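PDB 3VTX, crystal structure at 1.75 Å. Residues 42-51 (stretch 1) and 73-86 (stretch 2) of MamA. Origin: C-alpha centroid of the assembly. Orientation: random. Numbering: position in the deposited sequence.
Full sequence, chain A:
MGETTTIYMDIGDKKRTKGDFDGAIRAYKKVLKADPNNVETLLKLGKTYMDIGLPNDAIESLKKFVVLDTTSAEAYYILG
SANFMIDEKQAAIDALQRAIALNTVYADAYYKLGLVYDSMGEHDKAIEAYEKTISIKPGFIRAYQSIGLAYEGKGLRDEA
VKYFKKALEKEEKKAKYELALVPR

Stretch 1 (42-51) LLKLGKTYMD
Stretch 2 (73-86) AEAYYILGSANFMI

Two helical segments of MamA, residues 42-51 (of a helix that begins earlier in the chain) and 73-85, run in the same general direction, their N-to-C axes crossing at 36° with a closest approach of 11.2 Å. The register is set by three CA pairs: Leu43 CA to Ala75 CA at 7.0 Å, Lys47 CA to Ile78 CA at 8.0 Å and Met50 CA to Ala82 CA at 7.8 Å. Backbone phi/psi values stay near -63/-42 throughout both helices; Ile86, at -101/13, is the first residue to leave them. The amides from Gly46 to Asp51 and from Tyr77 to Ile86 are satisfied by i to i-4 bonds, from Gly46 N to Leu42 O (3.0 Å) through Asp51 N to Lys47 O (2.9 Å), and from Tyr77 N to Ala73 O (2.8 Å) through Ile86 N to Ala82 O (3.1 Å); Ile86 N also makes a weak bond to Asn83 O at 3.3 Å. No backbone hydrogen bond crosses between the stretches; the closest contacts are all between side chains.

The one hydrogen bond across is also the salt bridge: Lys47 NZ donates to Glu74 OE1 at 2.9 Å. The CA-to-CB bond of Lys47 points sideways, but the extended chain (chi1 m, then t, t, t) carries the ammonium to the carboxylate, while the CA-to-CB bond of Glu74 (t, t, chi3 47°) points toward stretch 1. The lysine's methylenes serve as apolar surface on the way, Lys47 CE lying 3.8 Å from Ile78 CD1.

The rest is apolar packing, with 350 Å² buried in total, both sides summed. Leu43 (t, p) starts sideways, yet its end comes nearer: Leu43 CD1 sits 4.2 Å from Ala75 CB and 4.3 Å from Ile78 CD1. The CA-to-CB bond of Ile78 (m, t) points toward stretch 1, and the side chain meets three of its residues; Ile78 CG2 lies 3.7 Å from Met50 CG. Met50 (m, m, m) has the largest covered area, its flexible thioether chain following the partner helix: Met50 SD is 3.9 Å from Ala82 CB, and Met50 CE is 3.4 Å from Met85 CE. Met85 (m, t, chi3 -152°) reaches this methyl from an exposed position. The short side chains of Ala75 and Ala82 offer single methyls to Leu43 and Met50. Gly46 has no side chain, and an ideal CB there would point toward stretch 2, 5.4 Å from Ile78 CG2.

Two hydroxyls are satisfied within their own helices: Thr48 OG1 (chi1 m) donates to Lys44 O at 2.8 Å, and Ser81 OG (chi1 m) to Tyr77 O at 2.9 Å. Lys44 NZ, Tyr49 OH and Asp51 OD2 are hydrogen-bonded elsewhere in the structure.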

ATOM      1  N   LEU A  42       9.656   2.548 -15.555  1.00 27.25           N
ATOM      2  CA  LEU A  42       8.279   2.944 -15.244  1.00 25.75           C
ATOM      3  C   LEU A  42       7.965   2.719 -13.777  1.00 25.49           C
ATOM      4  O   LEU A  42       7.408   3.626 -13.119  1.00 25.46           O
ATOM      5  CB  LEU A  42       7.273   2.248 -16.147  1.00 25.33           C
ATOM      6  CG  LEU A  42       7.166   2.767 -17.549  1.00 22.25           C
ATOM      7  CD1 LEU A  42       6.396   1.762 -18.485  1.00 27.82           C
ATOM      8  CD2 LEU A  42       6.556   4.195 -17.678  1.00 23.86           C
ATOM      9  N   LEU A  43       8.398   1.603 -13.208  1.00 25.45           N
ATOM     10  CA  LEU A  43       8.121   1.307 -11.808  1.00 26.35           C
ATOM     11  C   LEU A  43       8.932   2.241 -10.916  1.00 25.03           C
ATOM     12  O   LEU A  43       8.455   2.735  -9.932  1.00 24.65           O
ATOM     13  CB  LEU A  43       8.451  -0.156 -11.498  1.00 26.26           C
ATOM     14  CG  LEU A  43       8.136  -0.551 -10.080  1.00 27.20           C
ATOM     15  CD1 LEU A  43       6.667  -0.276  -9.667  1.00 25.87           C
ATOM     16  CD2 LEU A  43       8.482  -2.089  -9.935  1.00 28.90           C
ATOM     17  N   LYS A  44      10.194   2.480 -11.255  1.00 25.51           N
ATOM     18  CA  LYS A  44      11.001   3.380 -10.468  1.00 24.63           C
ATOM     19  C   LYS A  44      10.487   4.809 -10.516  1.00 23.94           C
ATOM     20  O   LYS A  44      10.481   5.459  -9.419  1.00 24.61           O
ATOM     21  CB  LYS A  44      12.482   3.373 -10.914  1.00 26.31           C
ATOM     22  CG  LYS A  44      13.249   2.147 -10.394  1.00 29.11           C
ATOM     23  CD  LYS A  44      14.576   1.998 -11.175  1.00 33.84           C
ATOM     24  CE  LYS A  44      15.455   0.879 -10.498  1.00 37.06           C
ATOM     25  NZ  LYS A  44      16.768   0.875 -11.145  1.00 42.09           N
ATOM     26  N   LEU A  45      10.034   5.273 -11.688  1.00 22.23           N
ATOM     27  CA  LEU A  45       9.472   6.663 -11.774  1.00 21.97           C
ATOM     28  C   LEU A  45       8.196   6.742 -10.934  1.00 21.85           C
ATOM     29  O   LEU A  45       7.963   7.685 -10.192  1.00 22.60           O
ATOM     30  CB  LEU A  45       9.262   7.093 -13.204  1.00 22.36           C
ATOM     31  CG  LEU A  45       8.681   8.462 -13.487  1.00 23.92           C
ATOM     32  CD1 LEU A  45       9.586   9.504 -12.792  1.00 20.99           C
ATOM     33  CD2 LEU A  45       8.489   8.681 -14.946  1.00 26.74           C
ATOM     34  N   GLY A  46       7.356   5.725 -11.042  1.00 21.65           N
ATOM     35  CA  GLY A  46       6.147   5.651 -10.195  1.00 22.04           C
ATOM     36  C   GLY A  46       6.508   5.729  -8.726  1.00 22.96           C
ATOM     37  O   GLY A  46       5.903   6.473  -7.964  1.00 22.18           O
ATOM     38  N   LYS A  47       7.474   4.914  -8.296  1.00 23.35           N
ATOM     39  CA  LYS A  47       7.855   4.907  -6.886  1.00 23.10           C
ATOM     40  C   LYS A  47       8.416   6.259  -6.399  1.00 23.11           C
ATOM     41  O   LYS A  47       8.208   6.624  -5.221  1.00 24.67           O
ATOM     42  CB  LYS A  47       8.863   3.824  -6.629  1.00 23.55           C
ATOM     43  CG  LYS A  47       8.371   2.434  -6.669  1.00 24.37           C
ATOM     44  CD  LYS A  47       9.493   1.448  -6.469  1.00 29.22           C
ATOM     45  CE  LYS A  47       8.929   0.032  -6.342  1.00 32.39           C
ATOM     46  NZ  LYS A  47      10.041  -1.024  -6.243  1.00 33.64           N
ATOM     47  N   THR A  48       9.146   6.945  -7.282  1.00 22.71           N
ATOM     48  CA  THR A  48       9.721   8.246  -6.973  1.00 21.34           C
ATOM     49  C   THR A  48       8.598   9.265  -6.733  1.00 21.03           C
ATOM     50  O   THR A  48       8.676  10.012  -5.780  1.00 20.30           O
ATOM     51  CB  THR A  48      10.675   8.726  -8.000  1.00 22.53           C
ATOM     52  OG1 THR A  48      11.695   7.723  -8.219  1.00 27.28           O
ATOM     53  CG2 THR A  48      11.325  10.067  -7.613  1.00 22.16           C
ATOM     54  N   TYR A  49       7.580   9.263  -7.588  1.00 20.76           N
ATOM     55  CA  TYR A  49       6.483  10.146  -7.379  1.00 21.46           C
ATOM     56  C   TYR A  49       5.744   9.780  -6.088  1.00 20.60           C
ATOM     57  O   TYR A  49       5.234  10.638  -5.404  1.00 21.35           O
ATOM     58  CB  TYR A  49       5.556  10.173  -8.618  1.00 20.06           C
ATOM     59  CG  TYR A  49       5.997  11.114  -9.729  1.00 19.43           C
ATOM     60  CD1 TYR A  49       6.114  12.498  -9.493  1.00 19.03           C
ATOM     61  CD2 TYR A  49       6.231  10.640 -11.016  1.00 20.46           C
ATOM     62  CE1 TYR A  49       6.383  13.386 -10.496  1.00 19.91           C
ATOM     63  CE2 TYR A  49       6.591  11.528 -12.041  1.00 22.54           C
ATOM     64  CZ  TYR A  49       6.681  12.890 -11.762  1.00 23.73           C
ATOM     65  OH  TYR A  49       6.982  13.737 -12.788  1.00 24.18           O
ATOM     66  N   MET A  50       5.651   8.500  -5.732  1.00 20.87           N
ATOM     67  CA  MET A  50       4.987   8.130  -4.462  1.00 23.25           C
ATOM     68  C   MET A  50       5.806   8.653  -3.287  1.00 24.46           C
ATOM     69  O   MET A  50       5.203   9.121  -2.327  1.00 23.97           O
ATOM     70  CB  MET A  50       4.794   6.619  -4.348  1.00 22.12           C
ATOM     71  CG  MET A  50       3.836   6.029  -5.366  1.00 23.51           C
ATOM     72  SD  MET A  50       2.164   6.655  -5.326  1.00 23.86           S
ATOM     73  CE  MET A  50       1.538   5.802  -3.785  1.00 21.49           C
ATOM     74  N   ASP A  51       7.125   8.622  -3.398  1.00 23.80           N
ATOM     75  CA  ASP A  51       8.047   9.096  -2.351  1.00 27.04           C
ATOM     76  C   ASP A  51       7.786  10.562  -1.994  1.00 28.59           C
ATOM     77  O   ASP A  51       7.892  10.984  -0.829  1.00 30.43           O
ATOM     78  CB  ASP A  51       9.514   8.932  -2.759  1.00 27.80           C
ATOM     79  CG  ASP A  51      10.062   7.497  -2.641  1.00 34.59           C
ATOM     80  OD1 ASP A  51       9.461   6.638  -1.966  1.00 39.28           O
ATOM     81  OD2 ASP A  51      11.135   7.310  -3.277  1.00 39.44           O
ATOM     82  N   ALA A  73       3.041  -8.137  -8.322  1.00 26.26           N
ATOM     83  CA  ALA A  73       2.095  -7.865  -7.218  1.00 26.42           C
ATOM     84  C   ALA A  73       2.346  -6.440  -6.663  1.00 26.67           C
ATOM     85  O   ALA A  73       1.400  -5.683  -6.367  1.00 25.95           O
ATOM     86  CB  ALA A  73       2.163  -8.912  -6.106  1.00 26.23           C
ATOM     87  N   GLU A  74       3.602  -6.100  -6.529  1.00 27.07           N
ATOM     88  CA  GLU A  74       4.002  -4.784  -5.962  1.00 28.72           C
ATOM     89  C   GLU A  74       3.476  -3.646  -6.813  1.00 28.90           C
ATOM     90  O   GLU A  74       2.962  -2.668  -6.281  1.00 27.63           O
ATOM     91  CB  GLU A  74       5.517  -4.680  -5.803  1.00 30.62           C
ATOM     92  CG  GLU A  74       5.974  -3.379  -5.150  1.00 32.40           C
ATOM     93  CD  GLU A  74       7.484  -3.117  -5.069  1.00 35.99           C
ATOM     94  OE1 GLU A  74       8.213  -3.298  -6.074  1.00 34.03           O
ATOM     95  OE2 GLU A  74       7.881  -2.554  -4.015  1.00 40.45           O
ATOM     96  N   ALA A  75       3.648  -3.742  -8.126  1.00 27.33           N
ATOM     97  CA  ALA A  75       3.130  -2.689  -8.981  1.00 27.12           C
ATOM     98  C   ALA A  75       1.625  -2.458  -8.800  1.00 25.55           C
ATOM     99  O   ALA A  75       1.181  -1.326  -8.735  1.00 24.10           O
ATOM    100  CB  ALA A  75       3.467  -2.963 -10.435  1.00 26.46           C
ATOM    101  N   TYR A  76       0.850  -3.540  -8.776  1.00 24.20           N
ATOM    102  CA  TYR A  76      -0.558  -3.479  -8.513  1.00 24.50           C
ATOM    103  C   TYR A  76      -0.863  -2.890  -7.125  1.00 24.39           C
ATOM    104  O   TYR A  76      -1.848  -2.139  -6.990  1.00 24.38           O
ATOM    105  CB  TYR A  76      -1.224  -4.827  -8.768  1.00 24.64           C
ATOM    106  CG  TYR A  76      -1.487  -5.130 -10.223  1.00 24.41           C
ATOM    107  CD1 TYR A  76      -2.408  -4.393 -10.939  1.00 28.21           C
ATOM    108  CD2 TYR A  76      -0.831  -6.200 -10.878  1.00 29.83           C
ATOM    109  CE1 TYR A  76      -2.649  -4.681 -12.277  1.00 27.57           C
ATOM    110  CE2 TYR A  76      -1.094  -6.492 -12.203  1.00 26.65           C
ATOM    111  CZ  TYR A  76      -1.992  -5.761 -12.880  1.00 30.14           C
ATOM    112  OH  TYR A  76      -2.303  -6.064 -14.217  1.00 32.43           O
ATOM    113  N   TYR A  77      -0.082  -3.272  -6.121  1.00 23.19           N
ATOM    114  CA  TYR A  77      -0.280  -2.767  -4.784  1.00 24.34           C
ATOM    115  C   TYR A  77      -0.086  -1.253  -4.802  1.00 22.48           C
ATOM    116  O   TYR A  77      -0.831  -0.528  -4.154  1.00 21.16           O
ATOM    117  CB  TYR A  77       0.710  -3.445  -3.796  1.00 23.29           C
ATOM    118  CG  TYR A  77       0.720  -2.758  -2.422  1.00 23.73           C
ATOM    119  CD1 TYR A  77      -0.398  -2.835  -1.541  1.00 23.72           C
ATOM    120  CD2 TYR A  77       1.805  -1.978  -2.033  1.00 24.34           C
ATOM    121  CE1 TYR A  77      -0.342  -2.205  -0.340  1.00 26.13           C
ATOM    122  CE2 TYR A  77       1.838  -1.300  -0.786  1.00 25.55           C
ATOM    123  CZ  TYR A  77       0.732  -1.430   0.010  1.00 26.32           C
ATOM    124  OH  TYR A  77       0.676  -0.790   1.234  1.00 27.79           O
ATOM    125  N   ILE A  78       0.974  -0.782  -5.445  1.00 22.80           N
ATOM    126  CA  ILE A  78       1.286   0.639  -5.441  1.00 21.53           C
ATOM    127  C   ILE A  78       0.238   1.366  -6.239  1.00 22.56           C
ATOM    128  O   ILE A  78      -0.263   2.381  -5.789  1.00 22.25           O
ATOM    129  CB  ILE A  78       2.693   0.953  -5.945  1.00 20.80           C
ATOM    130  CG1 ILE A  78       3.762   0.254  -5.068  1.00 20.61           C
ATOM    131  CG2 ILE A  78       2.851   2.497  -6.016  1.00 20.71           C
ATOM    132  CD1 ILE A  78       5.238   0.276  -5.645  1.00 27.33           C
ATOM    133  N   LEU A  79      -0.167   0.806  -7.368  1.00 21.54           N
ATOM    134  CA  LEU A  79      -1.210   1.386  -8.205  1.00 23.45           C
ATOM    135  C   LEU A  79      -2.505   1.450  -7.436  1.00 22.19           C
ATOM    136  O   LEU A  79      -3.191   2.443  -7.424  1.00 21.86           O
ATOM    137  CB  LEU A  79      -1.428   0.542  -9.466  1.00 24.72           C
ATOM    138  CG  LEU A  79      -2.583   0.979 -10.430  1.00 26.72           C
ATOM    139  CD1 LEU A  79      -2.434   2.467 -10.815  1.00 23.65           C
ATOM    140  CD2 LEU A  79      -2.647   0.061 -11.722  1.00 29.31           C
ATOM    141  N   GLY A  80      -2.853   0.366  -6.776  1.00 22.35           N
ATOM    142  CA  GLY A  80      -4.126   0.416  -6.011  1.00 20.65           C
ATOM    143  C   GLY A  80      -4.088   1.339  -4.805  1.00 19.89           C
ATOM    144  O   GLY A  80      -5.041   2.070  -4.550  1.00 21.71           O
ATOM    145  N   SER A  81      -2.981   1.331  -4.091  1.00 20.36           N
ATOM    146  CA  SER A  81      -2.744   2.308  -2.997  1.00 21.66           C
ATOM    147  C   SER A  81      -2.860   3.759  -3.471  1.00 21.52           C
ATOM    148  O   SER A  81      -3.500   4.605  -2.829  1.00 21.10           O
ATOM    149  CB  SER A  81      -1.395   2.052  -2.296  1.00 21.84           C
ATOM    150  OG  SER A  81      -1.340   0.811  -1.635  1.00 24.35           O
ATOM    151  N   ALA A  82      -2.258   4.051  -4.606  1.00 21.68           N
ATOM    152  CA  ALA A  82      -2.312   5.389  -5.190  1.00 21.39           C
ATOM    153  C   ALA A  82      -3.719   5.794  -5.586  1.00 20.23           C
ATOM    154  O   ALA A  82      -4.153   6.959  -5.421  1.00 20.54           O
ATOM    155  CB  ALA A  82      -1.378   5.434  -6.458  1.00 21.70           C
ATOM    156  N   ASN A  83      -4.443   4.843  -6.165  1.00 21.63           N
ATOM    157  CA  ASN A  83      -5.826   5.079  -6.569  1.00 21.98           C
ATOM    158  C   ASN A  83      -6.672   5.405  -5.355  1.00 22.17           C
ATOM    159  O   ASN A  83      -7.533   6.296  -5.420  1.00 23.69           O
ATOM    160  CB  ASN A  83      -6.312   3.849  -7.361  1.00 22.55           C
ATOM    161  CG  ASN A  83      -5.958   3.933  -8.829  1.00 26.48           C
ATOM    162  OD1 ASN A  83      -6.243   4.954  -9.474  1.00 31.64           O
ATOM    163  ND2 ASN A  83      -5.680   2.782  -9.391  1.00 31.50           N
ATOM    164  N   PHE A  84      -6.428   4.747  -4.228  1.00 21.49           N
ATOM    165  CA  PHE A  84      -7.168   5.098  -2.995  1.00 22.73           C
ATOM    166  C   PHE A  84      -6.808   6.537  -2.591  1.00 22.89           C
ATOM    167  O   PHE A  84      -7.674   7.310  -2.204  1.00 23.64           O
ATOM    168  CB  PHE A  84      -6.827   4.136  -1.910  1.00 21.79           C
ATOM    169  CG  PHE A  84      -7.560   4.300  -0.597  1.00 21.73           C
ATOM    170  CD1 PHE A  84      -8.916   4.597  -0.537  1.00 25.73           C
ATOM    171  CD2 PHE A  84      -6.885   3.980   0.593  1.00 26.64           C
ATOM    172  CE1 PHE A  84      -9.541   4.640   0.671  1.00 26.33           C
ATOM    173  CE2 PHE A  84      -7.555   4.064   1.807  1.00 29.67           C
ATOM    174  CZ  PHE A  84      -8.856   4.371   1.818  1.00 24.78           C
ATOM    175  N   MET A  85      -5.536   6.919  -2.726  1.00 21.32           N
ATOM    176  CA  MET A  85      -5.118   8.286  -2.360  1.00 22.35           C
ATOM    177  C   MET A  85      -5.803   9.349  -3.196  1.00 24.33           C
ATOM    178  O   MET A  85      -5.992  10.481  -2.713  1.00 27.48           O
ATOM    179  CB  MET A  85      -3.590   8.454  -2.453  1.00 22.06           C
ATOM    180  CG  MET A  85      -2.839   7.622  -1.442  1.00 21.82           C
ATOM    181  SD  MET A  85      -1.093   7.775  -1.706  1.00 22.74           S
ATOM    182  CE  MET A  85      -0.467   6.212  -1.081  1.00 23.46           C
ATOM    183  N   ILE A  86      -6.133   9.063  -4.418  1.00 23.32           N
ATOM    184  CA  ILE A  86      -6.729  10.028  -5.325  1.00 23.75           C
ATOM    185  C   ILE A  86      -8.260   9.849  -5.450  1.00 26.93           C
ATOM    186  O   ILE A  86      -8.884  10.435  -6.340  1.00 28.99           O
ATOM    187  CB  ILE A  86      -6.070  10.038  -6.694  1.00 23.75           C
ATOM    188  CG1 ILE A  86      -6.359   8.791  -7.506  1.00 27.27           C
ATOM    189  CG2 ILE A  86      -4.539  10.400  -6.584  1.00 26.01           C
ATOM    190  CD1 ILE A  86      -6.299   9.056  -9.061  1.00 29.54           C
TER